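Local structure of CBS domain-containing protein CBSX2 (Arabidopsis thaliana, 3SL7) at residues K128-L132 with I144-G148. The protein probably modulates plant development by regulating the thioredoxin system of the chloroplast, through a pair of CBS domains that forms most of this construct. Sequence-based numbering, arbitrary orientation.
With ACT (acetate ion), chain C.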
ATOM      1  N   LYS A 128      11.764   9.294   2.645  1.00 52.28           N
ATOM      2  CA  LYS A 128      11.697   8.026   1.909  1.00 49.93           C
ATOM      3  C   LYS A 128      10.538   7.182   2.425  1.00 46.01           C
ATOM      4  O   LYS A 128       9.933   6.410   1.682  1.00 44.85           O
ATOM      5  CB  LYS A 128      13.017   7.242   1.984  1.00 52.74           C
ATOM      6  CG  LYS A 128      13.126   6.163   0.910  1.00 72.83           C
ATOM      7  CD  LYS A 128      14.456   5.421   0.951  1.00 95.60           C
ATOM      8  CE  LYS A 128      14.455   4.342   2.015  1.00104.93           C
ATOM      9  NZ  LYS A 128      15.551   3.363   1.786  1.00103.97           N
ATOM     10  N   PHE A 129      10.208   7.368   3.700  1.00 45.60           N
ATOM     11  CA  PHE A 129       9.085   6.671   4.305  1.00 42.58           C
ATOM     12  C   PHE A 129       7.747   7.044   3.655  1.00 40.84           C
ATOM     13  O   PHE A 129       6.800   6.263   3.698  1.00 42.22           O
ATOM     14  CB  PHE A 129       9.064   6.946   5.804  1.00 43.40           C
ATOM     15  CG  PHE A 129       8.210   5.995   6.579  1.00 41.15           C
ATOM     16  CD1 PHE A 129       8.409   4.624   6.473  1.00 39.83           C
ATOM     17  CD2 PHE A 129       7.231   6.466   7.432  1.00 40.80           C
ATOM     18  CE1 PHE A 129       7.628   3.739   7.190  1.00 40.09           C
ATOM     19  CE2 PHE A 129       6.439   5.590   8.158  1.00 51.96           C
ATOM     20  CZ  PHE A 129       6.636   4.220   8.037  1.00 40.76           C
ATOM     21  N   ARG A 130       7.672   8.230   3.050  1.00 42.60           N
ATOM     22  CA  ARG A 130       6.458   8.669   2.350  1.00 41.58           C
ATOM     23  C   ARG A 130       5.199   8.678   3.227  1.00 39.69           C
ATOM     24  O   ARG A 130       4.075   8.607   2.731  1.00 38.22           O
ATOM     25  CB  ARG A 130       6.210   7.796   1.128  1.00 53.07           C
ATOM     26  CG  ARG A 130       7.314   7.861   0.079  1.00 62.71           C
ATOM     27  CD  ARG A 130       7.238   9.140  -0.742  1.00 90.54           C
ATOM     28  NE  ARG A 130       6.536   8.927  -2.004  1.00109.39           N
ATOM     29  CZ  ARG A 130       7.135   8.557  -3.132  1.00117.15           C
ATOM     30  NH1 ARG A 130       8.446   8.365  -3.152  1.00125.96           N
ATOM     31  NH2 ARG A 130       6.425   8.383  -4.239  1.00112.33           N
ATOM     32  N   ARG A 131       5.397   8.723   4.533  1.00 30.79           N
ATOM     33  CA  ARG A 131       4.322   8.993   5.482  1.00 29.15           C
ATOM     34  C   ARG A 131       4.937   9.871   6.550  1.00 28.36           C
ATOM     35  O   ARG A 131       6.153   9.877   6.709  1.00 31.01           O
ATOM     36  CB  ARG A 131       3.823   7.704   6.128  1.00 27.44           C
ATOM     37  CG  ARG A 131       3.570   6.572   5.167  1.00 44.77           C
ATOM     38  CD  ARG A 131       3.530   5.259   5.927  1.00 44.60           C
ATOM     39  NE  ARG A 131       3.199   4.128   5.069  1.00 49.18           N
ATOM     40  CZ  ARG A 131       4.090   3.421   4.378  1.00 41.75           C
ATOM     41  NH1 ARG A 131       5.378   3.731   4.426  1.00 40.81           N
ATOM     42  NH2 ARG A 131       3.690   2.402   3.633  1.00 50.24           N
ATOM     43  N   LEU A 132       4.104  10.603   7.281  1.00 22.91           N
ATOM     44  CA  LEU A 132       4.572  11.423   8.380  1.00 23.09           C
ATOM     45  C   LEU A 132       3.853  10.988   9.633  1.00 24.26           C
ATOM     46  O   LEU A 132       2.646  11.144   9.731  1.00 30.44           O
ATOM     47  CB  LEU A 132       4.298  12.902   8.117  1.00 21.74           C
ATOM     48  CG  LEU A 132       5.028  13.471   6.907  1.00 29.12           C
ATOM     49  CD1 LEU A 132       4.450  14.837   6.524  1.00 24.77           C
ATOM     50  CD2 LEU A 132       6.515  13.577   7.204  1.00 35.55           C
ATOM     51  N   ILE A 144      -0.935   9.073  11.729  1.00 22.59           N
ATOM     52  CA  ILE A 144       0.015   9.135  10.650  1.00 25.12           C
ATOM     53  C   ILE A 144      -0.651   9.823   9.469  1.00 25.44           C
ATOM     54  O   ILE A 144      -1.851   9.667   9.247  1.00 29.59           O
ATOM     55  CB  ILE A 144       0.570   7.705  10.299  1.00 24.90           C
ATOM     56  CG1 ILE A 144       1.793   7.797   9.402  1.00 38.78           C
ATOM     57  CG2 ILE A 144      -0.493   6.824   9.645  1.00 34.97           C
ATOM     58  CD1 ILE A 144       2.637   6.525   9.429  1.00 46.80           C
ATOM     59  N   LEU A 145       0.120  10.627   8.746  1.00 21.98           N
ATOM     60  CA  LEU A 145      -0.362  11.212   7.498  1.00 23.15           C
ATOM     61  C   LEU A 145       0.232  10.455   6.320  1.00 24.50           C
ATOM     62  O   LEU A 145       1.454  10.376   6.165  1.00 26.91           O
ATOM     63  CB  LEU A 145       0.016  12.691   7.394  1.00 26.20           C
ATOM     64  CG  LEU A 145      -0.614  13.410   6.194  1.00 34.76           C
ATOM     65  CD1 LEU A 145      -2.132  13.571   6.400  1.00 26.67           C
ATOM     66  CD2 LEU A 145       0.044  14.771   5.965  1.00 28.18           C
ATOM     67  N   THR A 146      -0.642   9.917   5.482  1.00 24.38           N
ATOM     68  CA  THR A 146      -0.218   9.152   4.325  1.00 28.47           C
ATOM     69  C   THR A 146      -0.587   9.933   3.083  1.00 34.08           C
ATOM     70  O   THR A 146      -1.397  10.842   3.153  1.00 28.23           O
ATOM     71  CB  THR A 146      -0.955   7.809   4.263  1.00 27.04           C
ATOM     72  OG1 THR A 146      -2.337   8.043   3.966  1.00 30.83           O
ATOM     73  CG2 THR A 146      -0.851   7.069   5.604  1.00 27.65           C
ATOM     74  N   ARG A 147      -0.018   9.562   1.940  1.00 26.72           N
ATOM     75  CA  ARG A 147      -0.386  10.207   0.689  1.00 28.21           C
ATOM     76  C   ARG A 147      -1.876  10.022   0.436  1.00 36.69           C
ATOM     77  O   ARG A 147      -2.553  10.935  -0.038  1.00 34.28           O
ATOM     78  CB  ARG A 147       0.438   9.657  -0.471  1.00 32.75           C
ATOM     79  CG  ARG A 147       1.871  10.166  -0.497  1.00 48.89           C
ATOM     80  CD  ARG A 147       2.675   9.500  -1.608  1.00 69.37           C
ATOM     81  NE  ARG A 147       2.048   9.656  -2.919  1.00 78.59           N
ATOM     82  CZ  ARG A 147       2.081  10.777  -3.636  1.00 83.17           C
ATOM     83  NH1 ARG A 147       2.700  11.854  -3.161  1.00 78.09           N
ATOM     84  NH2 ARG A 147       1.491  10.827  -4.826  1.00 72.70           N
ATOM     85  N   GLY A 148      -2.382   8.840   0.773  1.00 30.55           N
ATOM     86  CA  GLY A 148      -3.802   8.558   0.664  1.00 30.30           C
ATOM     87  C   GLY A 148      -4.669   9.501   1.488  1.00 32.65           C
ATOM     88  O   GLY A 148      -5.739   9.906   1.047  1.00 31.57           O
TER
HETATM   89  C   ACT C   2      -0.023   3.365   5.891  1.00 46.17           C
HETATM   90  O   ACT C   2      -0.001   3.316   4.644  1.00 44.53           O
HETATM   91  OXT ACT C   2       1.097   3.399   6.440  1.00 52.92           O
HETATM   92  CH3 ACT C   2      -1.307   3.396   6.676  1.00 44.93           C
HETATM   93  O   HOH W   1       1.911   7.276   2.071  1.00 32.80           O
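Leu132 and Leu145 form an antiparallel hydrogen-bonded pair at the open end of the second CBS domain's hairpin, strands 131-135 and 141-146. Leu132 N donates to Leu145 O (2.9 Å) in the carbonyl plane, and Leu145 N returns a nearly straight bond to Leu132 O (2.8 Å, 176°). Past Arg131 and Thr146 (CA atoms 4.7 Å apart) the chains separate and a water bridges them, donating to Arg130 O and accepting from Arg147 N (3.0 Å), where helix 147-159 starts and Thr146 OG1 caps Asn149 N. The leucines share one face, packed against helix 117-124; Arg131 and Thr146 lie on the other. Ile144's side chain crosses that of Arg131, its CD1 3.7 Å from Arg131 CB and meeting Phe129 CE2. With CG anti to the carbonyl carbon (chi1 -47°) and the chain extended, Arg131 meets an acetate, probably from the crystallisation liquor, at its guanidinium edge through weak bonds from NE, while NH2 binds Thr38 OG1. With the guanidinium gone, as in an alanine here, acetate is likely to lose its NE bonds and Thr38 this partner. The arginine ties the hairpin to the first CBS domain and probably offers a positive site to small anions.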